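Local coordinates for extracellular solute-binding protein, family 1 (Trichodesmium erythraeum IMS101, PDB 6G7N) that binds ferric iron and probably delivers it to an ABC transporter as an extracellular solute-binding protein of the IdiA/FutA type, at residues Q15-S20 and E253-P258; K93-F98 and T294-Y299. One frame throughout, in Å; residues are numbered along the deposited sequence. Where two conformers were deposited one is given.

Interaction 1 of 2, residues Q15-S20 and E253-P258; sequences QALYDS and EYLVSP
Y254 O is gripped twice, by S257 OG at 2.8 Å and by S257 N at 3.0 Å, so the backbone beneath the tyrosine is pinned where helix 245-255 gives way to helix 258-266. The hydroxyl bond lies in the carbonyl plane with a C=O...donor angle of 159°. S257 is the N-cap of the following helix, and its OG also accepts a weak hydrogen bond from A260 N, so one serine ties the two helices together at their joint. From this fixed base the Y254 ring reaches across to helix 15-25: with CG anti to the backbone N (chi1 166°), the phenol extends past L17 in the opposite direction to the leucine side chain. L17 was deposited in two conformers, and in the one described its CD2 comes to the ring edge, close to the ring plane, 3.4 Å from Y254 CE2. Beyond the ring, the S20 CB methylene lies 3.4 Å from Y254 OH, while S20 OG approaches the ring obliquely. The same leucine end also meets L255, the two side chains crossing at about a right angle. A260 touches both L17 and Y254, and F264 adds to the cover of L17, which makes this a three-helix corner within one lobe of the solute-binding fold. The grip between helices 15-25 and 245-255 is thus chiefly apolar, with L17 at the edge of the tyrosine ring, whereas the clear polar bonds of Y254 O and S257 serve the turn rather than the junction.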
ATOM      1  N   GLN A  15      13.405  14.726  -1.080  1.00 15.58           N
ATOM      2  CA  GLN A  15      13.884  16.109  -1.371  1.00 15.16           C
ATOM      3  C   GLN A  15      14.520  16.259  -2.771  1.00 16.88           C
ATOM      4  O   GLN A  15      14.356  17.285  -3.421  1.00 17.07           O
ATOM      5  CB  GLN A  15      14.857  16.587  -0.305  1.00 17.44           C
ATOM      6  CG  GLN A  15      15.127  18.088  -0.387  1.00 18.56           C
ATOM      7  CD  GLN A  15      13.892  18.928  -0.131  1.00 18.95           C
ATOM      8  OE1 GLN A  15      13.202  18.703   0.841  1.00 21.33           O
ATOM      9  NE2 GLN A  15      13.585  19.880  -1.022  1.00 20.26           N
ATOM     10  N   ALA A  16      15.123  15.181  -3.280  1.00 17.45           N
ATOM     11  CA  ALA A  16      15.661  15.190  -4.668  1.00 18.42           C
ATOM     12  C   ALA A  16      14.567  15.380  -5.716  1.00 18.08           C
ATOM     13  O   ALA A  16      14.757  16.060  -6.709  1.00 19.70           O
ATOM     14  CB  ALA A  16      16.453  13.920  -4.960  1.00 21.29           C
ATOM     15  N   LEU A  17      13.411  14.778  -5.458  1.00 18.12           N
ATOM     16  CA  LEU A  17      12.308  14.924  -6.332  0.50 17.29           C
ATOM     17  C   LEU A  17      11.777  16.375  -6.281  1.00 15.16           C
ATOM     18  O   LEU A  17      11.519  16.956  -7.332  1.00 16.05           O
ATOM     19  CB  LEU A  17      11.311  13.853  -5.901  0.50 19.96           C
ATOM     20  CG  LEU A  17      10.137  13.583  -6.757  0.50 19.73           C
ATOM     21  CD1 LEU A  17       9.705  12.151  -6.571  0.50 17.82           C
ATOM     22  CD2 LEU A  17       9.054  14.552  -6.330  0.50 18.31           C
ATOM     23  N   TYR A  18      11.651  16.943  -5.079  1.00 14.69           N
ATOM     24  CA  TYR A  18      11.107  18.290  -4.987  1.00 14.86           C
ATOM     25  C   TYR A  18      12.057  19.263  -5.688  1.00 14.57           C
ATOM     26  O   TYR A  18      11.621  20.132  -6.405  1.00 16.07           O
ATOM     27  CB  TYR A  18      10.883  18.725  -3.532  1.00 14.95           C
ATOM     28  CG  TYR A  18      10.064  17.771  -2.679  1.00 14.96           C
ATOM     29  CD1 TYR A  18       9.146  16.868  -3.216  1.00 15.65           C
ATOM     30  CD2 TYR A  18      10.255  17.763  -1.307  1.00 15.58           C
ATOM     31  CE1 TYR A  18       8.456  15.983  -2.415  1.00 15.59           C
ATOM     32  CE2 TYR A  18       9.564  16.893  -0.487  1.00 16.53           C
ATOM     33  CZ  TYR A  18       8.671  15.996  -1.042  1.00 15.83           C
ATOM     34  OH  TYR A  18       7.981  15.092  -0.242  1.00 16.20           O
ATOM     35  N   ASP A  19      13.354  19.099  -5.457  1.00 13.86           N
ATOM     36  CA  ASP A  19      14.342  19.997  -6.064  1.00 14.27           C
ATOM     37  C   ASP A  19      14.368  19.902  -7.586  1.00 14.28           C
ATOM     38  O   ASP A  19      14.481  20.913  -8.257  1.00 15.29           O
ATOM     39  CB  ASP A  19      15.718  19.716  -5.465  1.00 16.14           C
ATOM     40  CG  ASP A  19      15.841  20.154  -3.981  1.00 18.03           C
ATOM     41  OD1 ASP A  19      14.917  20.801  -3.454  1.00 22.20           O
ATOM     42  OD2 ASP A  19      16.827  19.789  -3.359  1.00 23.86           O
ATOM     43  N   SER A  20      14.238  18.700  -8.132  1.00 14.55           N
ATOM     44  CA  SER A  20      14.153  18.535  -9.576  1.00 14.41           C
ATOM     45  C   SER A  20      12.893  19.174 -10.133  1.00 14.21           C
ATOM     46  O   SER A  20      12.933  19.861 -11.177  1.00 15.20           O
ATOM     47  CB  SER A  20      14.235  17.065  -9.926  1.00 15.92           C
ATOM     48  OG  SER A  20      14.098  16.922 -11.324  1.00 18.97           O
ATOM     49  N   GLU A 253       1.912  15.282 -12.540  1.00 10.75           N
ATOM     50  CA  GLU A 253       2.456  14.837 -13.825  1.00 11.00           C
ATOM     51  C   GLU A 253       3.956  14.574 -13.719  1.00 10.82           C
ATOM     52  O   GLU A 253       4.463  13.606 -14.289  1.00 11.78           O
ATOM     53  CB  GLU A 253       2.137  15.834 -14.911  1.00 11.52           C
ATOM     54  CG  GLU A 253       0.665  15.849 -15.258  1.00 11.95           C
ATOM     55  CD  GLU A 253       0.254  16.847 -16.333  1.00 14.75           C
ATOM     56  OE1 GLU A 253       0.970  17.841 -16.557  1.00 20.71           O
ATOM     57  OE2 GLU A 253      -0.848  16.668 -16.909  1.00 16.19           O
ATOM     58  N   TYR A 254       4.686  15.429 -13.001  1.00 10.62           N
ATOM     59  CA  TYR A 254       6.106  15.192 -12.796  1.00 10.92           C
ATOM     60  C   TYR A 254       6.367  13.845 -12.123  1.00 10.62           C
ATOM     61  O   TYR A 254       7.319  13.139 -12.473  1.00 10.81           O
ATOM     62  CB  TYR A 254       6.695  16.360 -11.990  1.00 11.59           C
ATOM     63  CG  TYR A 254       8.059  16.035 -11.461  1.00 12.78           C
ATOM     64  CD1 TYR A 254       9.174  15.971 -12.287  1.00 15.66           C
ATOM     65  CD2 TYR A 254       8.224  15.673 -10.118  1.00 14.48           C
ATOM     66  CE1 TYR A 254      10.414  15.586 -11.772  1.00 18.12           C
ATOM     67  CE2 TYR A 254       9.430  15.287  -9.621  1.00 17.25           C
ATOM     68  CZ  TYR A 254      10.517  15.231 -10.437  1.00 17.38           C
ATOM     69  OH  TYR A 254      11.717  14.769  -9.926  1.00 22.37           O
ATOM     70  N   LEU A 255       5.504  13.459 -11.179  1.00 10.40           N
ATOM     71  CA  LEU A 255       5.701  12.206 -10.456  1.00 10.55           C
ATOM     72  C   LEU A 255       5.662  10.958 -11.317  1.00  9.91           C
ATOM     73  O   LEU A 255       6.190   9.922 -10.883  1.00 10.96           O
ATOM     74  CB  LEU A 255       4.709  12.067  -9.309  1.00 11.04           C
ATOM     75  CG  LEU A 255       4.900  13.021  -8.122  1.00 12.82           C
ATOM     76  CD1 LEU A 255       3.770  12.782  -7.130  1.00 14.61           C
ATOM     77  CD2 LEU A 255       6.234  12.833  -7.454  1.00 15.21           C
ATOM     78  N   VAL A 256       5.047  11.016 -12.507  1.00  9.82           N
ATOM     79  CA  VAL A 256       5.043   9.852 -13.391  1.00 10.48           C
ATOM     80  C   VAL A 256       6.221   9.821 -14.351  1.00 10.71           C
ATOM     81  O   VAL A 256       6.354   8.864 -15.115  1.00 12.28           O
ATOM     82  CB  VAL A 256       3.711   9.631 -14.126  1.00 11.27           C
ATOM     83  CG1 VAL A 256       2.566   9.536 -13.126  1.00 13.61           C
ATOM     84  CG2 VAL A 256       3.426  10.695 -15.168  1.00 12.66           C
ATOM     85  N   SER A 257       7.075  10.847 -14.331  1.00 10.90           N
ATOM     86  CA  SER A 257       8.266  10.813 -15.162  1.00 12.15           C
ATOM     87  C   SER A 257       9.185   9.654 -14.727  1.00 11.92           C
ATOM     88  O   SER A 257       9.198   9.272 -13.556  1.00 12.09           O
ATOM     89  CB  SER A 257       9.014  12.145 -15.110  1.00 12.96           C
ATOM     90  OG  SER A 257       9.600  12.381 -13.831  1.00 13.58           O
ATOM     91  N   PRO A 258      10.024   9.132 -15.637  1.00 13.26           N
ATOM     92  CA  PRO A 258      10.882   8.014 -15.221  1.00 14.90           C
ATOM     93  C   PRO A 258      11.803   8.339 -14.057  1.00 13.84           C
ATOM     94  O   PRO A 258      11.985   7.515 -13.168  1.00 15.38           O
ATOM     95  CB  PRO A 258      11.627   7.661 -16.498  1.00 17.23           C
ATOM     96  CG  PRO A 258      10.631   8.021 -17.569  1.00 18.92           C
ATOM     97  CD  PRO A 258      10.023   9.309 -17.096  1.00 15.50           C
TER

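Interaction 2 of 2, residues K93-F98 and T294-Y299; sequences KLWFGF and TNVSVY
W95 points the six-membered end of its indole at an Asx turn, the N295-S297 turn that leads into helix 297-301. The packed part of this contact is a ring edge laid against two neighbouring residues. W95 CZ3 is 3.9 Å from V296 CG2, and W95 CZ2 lies 3.8 Å from S297 CB; both carbons sit near the plane of the indole, so neither leans over a ring face. S297 N also lies in that plane at the edge, 3.8 Å from W95 CH2. The indole gets there because W95 CG stands between its backbone N and carbonyl carbon (chi1 47°), and the five-membered ring is held by a hydrogen bond from W95 NE1 to Q67 OE1. L63 and I233 touch the same tryptophan, I233 also meets V296, and S297 touches W64. Residues just before strand 96-108 are thereby joined to the start of a helix whose V298 and Y299 pack on helix 140-167.

The contact slackens toward N295, which is partly exposed and whose nearest approach to residues 93-98 is the 4.8 Å between N295 OD1 and W95 CH2. Its work is local: ND2 donates to R89 O, tying the turn to the loop ahead of W95, while OD1 caps the helix start. Two donors share that oxygen, S297 OG at 2.7 Å and S297 N at 2.9 Å from N295 OD1, the latter with an N-H...O angle of 151°, and they reach it from opposite faces of the amide plane.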
ATOM      1  N   LYS A  93     -11.188   9.956 -11.045  1.00 10.92           N
ATOM      2  CA  LYS A  93     -10.068  10.873 -11.273  1.00 11.09           C
ATOM      3  C   LYS A  93      -9.768  11.765 -10.085  1.00  9.93           C
ATOM      4  O   LYS A  93      -9.168  12.830 -10.219  1.00 11.37           O
ATOM      5  CB  LYS A  93     -10.210  11.678 -12.563  1.00 12.23           C
ATOM      6  CG  LYS A  93     -10.572  10.849 -13.787  1.00 13.58           C
ATOM      7  CD  LYS A  93      -9.493   9.839 -14.194  1.00 13.59           C
ATOM      8  CE  LYS A  93      -9.860   9.055 -15.461  1.00 14.84           C
ATOM      9  NZ  LYS A  93     -11.000   8.137 -15.234  1.00 15.15           N
ATOM     10  N   LEU A  94     -10.119  11.290  -8.899  1.00 10.26           N
ATOM     11  CA  LEU A  94      -9.902  12.035  -7.662  1.00 10.77           C
ATOM     12  C   LEU A  94      -8.524  11.829  -7.040  1.00 10.24           C
ATOM     13  O   LEU A  94      -8.052  12.677  -6.281  1.00 10.78           O
ATOM     14  CB  LEU A  94     -11.002  11.721  -6.653  1.00 11.64           C
ATOM     15  CG  LEU A  94     -12.385  12.233  -7.055  1.00 14.13           C
ATOM     16  CD1 LEU A  94     -13.440  11.559  -6.210  1.00 17.30           C
ATOM     17  CD2 LEU A  94     -12.468  13.754  -6.919  1.00 16.25           C
ATOM     18  N   TRP A  95      -7.886  10.698  -7.348  1.00  9.66           N
ATOM     19  CA  TRP A  95      -6.589  10.373  -6.803  1.00  9.60           C
ATOM     20  C   TRP A  95      -5.958   9.328  -7.712  1.00  9.08           C
ATOM     21  O   TRP A  95      -6.628   8.686  -8.520  1.00  9.48           O
ATOM     22  CB  TRP A  95      -6.666   9.898  -5.327  1.00  9.69           C
ATOM     23  CG  TRP A  95      -7.715   8.878  -5.051  1.00 10.20           C
ATOM     24  CD1 TRP A  95      -8.939   9.146  -4.490  1.00 11.12           C
ATOM     25  CD2 TRP A  95      -7.691   7.466  -5.317  1.00  9.74           C
ATOM     26  NE1 TRP A  95      -9.684   7.991  -4.398  1.00 11.36           N
ATOM     27  CE2 TRP A  95      -8.946   6.958  -4.921  1.00 10.15           C
ATOM     28  CE3 TRP A  95      -6.744   6.586  -5.898  1.00  9.91           C
ATOM     29  CZ2 TRP A  95      -9.282   5.627  -5.087  1.00 11.33           C
ATOM     30  CZ3 TRP A  95      -7.092   5.277  -6.068  1.00 10.79           C
ATOM     31  CH2 TRP A  95      -8.335   4.797  -5.665  1.00 11.01           C
ATOM     32  N   PHE A  96      -4.660   9.164  -7.509  1.00  8.96           N
ATOM     33  CA  PHE A  96      -3.799   8.424  -8.442  1.00  9.14           C
ATOM     34  C   PHE A  96      -2.694   7.746  -7.662  1.00  9.08           C
ATOM     35  O   PHE A  96      -2.104   8.345  -6.770  1.00 10.04           O
ATOM     36  CB  PHE A  96      -3.151   9.419  -9.441  1.00  9.95           C
ATOM     37  CG  PHE A  96      -4.154  10.231 -10.222  1.00  9.86           C
ATOM     38  CD1 PHE A  96      -4.687  11.406  -9.670  1.00 10.77           C
ATOM     39  CD2 PHE A  96      -4.649   9.803 -11.448  1.00 10.16           C
ATOM     40  CE1 PHE A  96      -5.661  12.128 -10.335  1.00 11.50           C
ATOM     41  CE2 PHE A  96      -5.642  10.530 -12.101  1.00 10.80           C
ATOM     42  CZ  PHE A  96      -6.134  11.674 -11.538  1.00 11.59           C
ATOM     43  N   GLY A  97      -2.354   6.516  -8.062  1.00  8.99           N
ATOM     44  CA  GLY A  97      -1.177   5.862  -7.517  1.00  9.51           C
ATOM     45  C   GLY A  97       0.117   6.283  -8.193  1.00  8.72           C
ATOM     46  O   GLY A  97       0.162   6.398  -9.398  1.00  9.99           O
ATOM     47  N   PHE A  98       1.154   6.437  -7.360  1.00  9.12           N
ATOM     48  CA  PHE A  98       2.486   6.797  -7.836  1.00  9.62           C
ATOM     49  C   PHE A  98       3.562   5.778  -7.497  1.00  9.68           C
ATOM     50  O   PHE A  98       4.589   5.749  -8.170  1.00 10.87           O
ATOM     51  CB  PHE A  98       2.887   8.190  -7.372  1.00 10.75           C
ATOM     52  CG  PHE A  98       1.961   9.256  -7.920  1.00  9.82           C
ATOM     53  CD1 PHE A  98       2.068   9.686  -9.227  1.00  9.95           C
ATOM     54  CD2 PHE A  98       0.954   9.795  -7.150  1.00 11.37           C
ATOM     55  CE1 PHE A  98       1.185  10.619  -9.743  1.00 10.59           C
ATOM     56  CE2 PHE A  98       0.048  10.709  -7.670  1.00 11.96           C
ATOM     57  CZ  PHE A  98       0.175  11.133  -8.961  1.00 11.61           C
ATOM     58  N   THR A 294      -8.051  -5.706 -10.454  1.00  8.84           N
ATOM     59  CA  THR A 294      -9.109  -5.021  -9.704  1.00  8.98           C
ATOM     60  C   THR A 294      -8.751  -3.556  -9.458  1.00  8.77           C
ATOM     61  O   THR A 294      -7.624  -3.230  -9.095  1.00  9.38           O
ATOM     62  CB  THR A 294      -9.305  -5.730  -8.351  1.00 10.03           C
ATOM     63  OG1 THR A 294      -9.755  -7.069  -8.586  1.00 10.72           O
ATOM     64  CG2 THR A 294     -10.337  -5.036  -7.446  1.00 10.99           C
ATOM     65  N   ASN A 295      -9.722  -2.652  -9.655  1.00  8.53           N
ATOM     66  CA  ASN A 295      -9.452  -1.265  -9.359  1.00  8.46           C
ATOM     67  C   ASN A 295      -9.336  -1.087  -7.847  1.00  8.82           C
ATOM     68  O   ASN A 295     -10.226  -1.482  -7.084  1.00  9.43           O
ATOM     69  CB  ASN A 295     -10.546  -0.362  -9.952  1.00  9.11           C
ATOM     70  CG  ASN A 295     -10.180   1.085  -9.778  1.00  9.20           C
ATOM     71  OD1 ASN A 295     -10.341   1.657  -8.683  1.00  9.87           O
ATOM     72  ND2 ASN A 295      -9.641   1.687 -10.819  1.00  9.50           N
ATOM     73  N   VAL A 296      -8.251  -0.438  -7.408  1.00  8.35           N
ATOM     74  CA  VAL A 296      -7.958  -0.355  -5.976  1.00  8.77           C
ATOM     75  C   VAL A 296      -8.989   0.486  -5.211  1.00  8.86           C
ATOM     76  O   VAL A 296      -9.056   0.373  -3.990  1.00  9.69           O
ATOM     77  CB  VAL A 296      -6.517   0.125  -5.711  1.00  9.35           C
ATOM     78  CG1 VAL A 296      -5.505  -0.867  -6.292  1.00 10.16           C
ATOM     79  CG2 VAL A 296      -6.264   1.513  -6.249  1.00  9.83           C
ATOM     80  N   SER A 297      -9.801   1.294  -5.906  1.00  9.29           N
ATOM     81  CA  SER A 297     -10.904   1.988  -5.214  1.00  9.65           C
ATOM     82  C   SER A 297     -11.867   1.032  -4.519  1.00  9.87           C
ATOM     83  O   SER A 297     -12.493   1.424  -3.546  1.00 11.17           O
ATOM     84  CB  SER A 297     -11.687   2.892  -6.151  1.00 10.80           C
ATOM     85  OG  SER A 297     -12.419   2.174  -7.112  1.00 11.48           O
ATOM     86  N   VAL A 298     -11.988  -0.201  -5.019  1.00  9.68           N
ATOM     87  CA  VAL A 298     -12.835  -1.218  -4.369  1.00 10.95           C
ATOM     88  C   VAL A 298     -12.463  -1.383  -2.905  1.00  9.86           C
ATOM     89  O   VAL A 298     -13.314  -1.681  -2.055  1.00 11.31           O
ATOM     90  CB  VAL A 298     -12.688  -2.573  -5.129  1.00 14.41           C
ATOM     91  CG1 VAL A 298     -13.242  -3.730  -4.333  1.00 17.11           C
ATOM     92  CG2 VAL A 298     -13.362  -2.459  -6.488  1.00 15.90           C
ATOM     93  N   TYR A 299     -11.165  -1.240  -2.610  1.00 10.37           N
ATOM     94  CA  TYR A 299     -10.655  -1.449  -1.237  0.50 11.61           C
ATOM     95  C   TYR A 299     -11.252  -0.470  -0.288  1.00 11.70           C
ATOM     96  O   TYR A 299     -11.537  -0.765   0.877  1.00 12.81           O
ATOM     97  CB  TYR A 299      -9.146  -1.237  -1.105  0.50 11.63           C
ATOM     98  CG  TYR A 299      -8.289  -2.041  -2.019  0.50 11.25           C
ATOM     99  CD1 TYR A 299      -8.796  -3.131  -2.709  0.50 11.07           C
ATOM    100  CD2 TYR A 299      -6.967  -1.677  -2.231  0.50 11.46           C
ATOM    101  CE1 TYR A 299      -8.015  -3.826  -3.619  0.50 12.15           C
ATOM    102  CE2 TYR A 299      -6.175  -2.394  -3.107  0.50 11.40           C
ATOM    103  CZ  TYR A 299      -6.708  -3.468  -3.799  0.50 11.05           C
ATOM    104  OH  TYR A 299      -5.948  -4.169  -4.697  0.50 12.94           O
TER

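In the fold
The two interactions alternate along the chain, and their centres lie 21 Å apart. They nevertheless touch through F98, where the chain turns a corner: L255 CB is 3.6 Å from F98 CD1, and V256 CG1 is 3.8 Å from F98 CE1. Q261 NE2 adds a polar tie, bonding both L255 O and F98 O. Neither contact supplies a ligand to the iron, which is bound by Y141, Y197 and Y198. The side chain of L17 in interaction 1 is about 14 Å from the bound D-glutamic acid and D-alanine, and that of W95 in interaction 2 is about 14 Å from the D-glutamic acid. Beyond the contact, segment 294-299 packs on helix 140-167, near whose start Y141 lies.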